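PDB 2HB6: leucine aminopeptidase 1 from Caenorhabditis elegans, which removes N-terminal amino acids, preferably leucine, from peptides as a zinc-dependent M17 aminopeptidase and probably acts as a digestive enzyme. Local coordinates for the interface of chains A and B. Coordinates in Å, arbitrary orientation; residue numbers count along the deposited sequence, not the author numbering. Chains: chain A/B, Leucine aminopeptidase 1.

The interface of chains A and B. Residues chain A 226-227, 308-310; chain B 310-311.
B:Pro311 inserts its ring into a shallow socket of chain A, a worked example of a rigid residue keying subunits together. Two backbone oxygens meet the ring: O of A:Ala226 beside CG (3.2 Å) and CB, tilted from the ring plane, and O of A:Val309 more over a face, 3.4 Å from CD. A:Ser310 closes the socket with CB, 3.9 Å from the ring CG; its chi1 of 87° turns the hydroxyl away.

Against the other part of the proline lies the amide of A:Asn308. CA of B:Pro311 sits over the amide face, 3.6 Å from CG and almost equally far from OD1 and ND2. This flat group is fixed within its own chain: the backbone N of A:Val309 donates to OD1 in the carbonyl plane, on a lone pair (2.8 Å). ND2 binds a water at 2.9 Å, which reaches O of B:Ser310 at 3.3 Å and, weakly, O of B:Pro311. An alanine in place of A:Asn308 would probably uncover CA of B:Pro311, cost the water its ND2 donor and leave N of A:Val309 without the OD1 acceptor.

The socket is built from the loop after strand 297-307 and the turn beyond helix 218-224. Ser310 takes part from both chains in different settings, not as an exact two-fold pair. Centred about 12 Å from A:Lys264, a likely active-site residue, the contact helps join subunits of the M17 hexamer and may steady the catalytic region.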
loop_
_atom_site.group_PDB
_atom_site.type_symbol
_atom_site.label_atom_id
_atom_site.label_comp_id
_atom_site.label_asym_id
_atom_site.label_seq_id
_atom_site.Cartn_x
_atom_site.Cartn_y
_atom_site.Cartn_z
ATOM N N ALA A 226 16.788 18.987 -16.294
ATOM C CA ALA A 226 15.349 18.983 -16.568
ATOM C C ALA A 226 14.566 20.006 -15.731
ATOM O O ALA A 226 13.349 19.884 -15.586
ATOM C CB ALA A 226 14.785 17.600 -16.344
ATOM N N GLY A 227 15.253 20.994 -15.158
ATOM C CA GLY A 227 14.558 22.068 -14.436
ATOM C C GLY A 227 14.004 23.079 -15.427
ATOM O O GLY A 227 14.505 23.174 -16.553
ATOM N N ASN A 308 13.357 17.825 -11.658
ATOM C CA ASN A 308 12.006 17.759 -12.205
ATOM C C ASN A 308 11.945 16.661 -13.287
ATOM O O ASN A 308 12.877 15.874 -13.442
ATOM C CB ASN A 308 11.583 19.142 -12.750
ATOM C CG ASN A 308 10.079 19.424 -12.590
ATOM O OD1 ASN A 308 9.222 18.623 -12.996
ATOM N ND2 ASN A 308 9.759 20.585 -12.024
ATOM N N VAL A 309 10.840 16.606 -14.012
ATOM C CA VAL A 309 10.463 15.421 -14.781
ATOM C C VAL A 309 10.264 15.816 -16.243
ATOM O O VAL A 309 9.421 16.659 -16.554
ATOM C CB VAL A 309 9.134 14.800 -14.233
ATOM C CG1 VAL A 309 8.616 13.706 -15.174
ATOM C CG2 VAL A 309 9.330 14.256 -12.810
ATOM N N SER A 310 11.044 15.196 -17.129
ATOM C CA SER A 310 10.900 15.385 -18.571
ATOM C C SER A 310 11.677 14.268 -19.291
ATOM O O SER A 310 12.444 13.547 -18.648
ATOM C CB SER A 310 11.438 16.758 -18.978
ATOM O OG SER A 310 12.826 16.665 -19.226
ATOM N N SER B 310 5.152 18.470 -16.691
ATOM C CA SER B 310 6.374 18.969 -17.319
ATOM C C SER B 310 7.100 19.885 -16.317
ATOM O O SER B 310 6.520 20.244 -15.289
ATOM C CB SER B 310 6.033 19.739 -18.597
ATOM O OG SER B 310 5.762 21.087 -18.275
ATOM N N PRO B 311 8.370 20.252 -16.600
ATOM C CA PRO B 311 9.114 21.119 -15.674
ATOM C C PRO B 311 8.470 22.473 -15.407
ATOM O O PRO B 311 8.812 23.119 -14.411
ATOM C CB PRO B 311 10.463 21.316 -16.370
ATOM C CG PRO B 311 10.594 20.125 -17.272
ATOM C CD PRO B 311 9.202 19.844 -17.752
HETATM O O HOH W 1 7.095 21.720 -12.447
#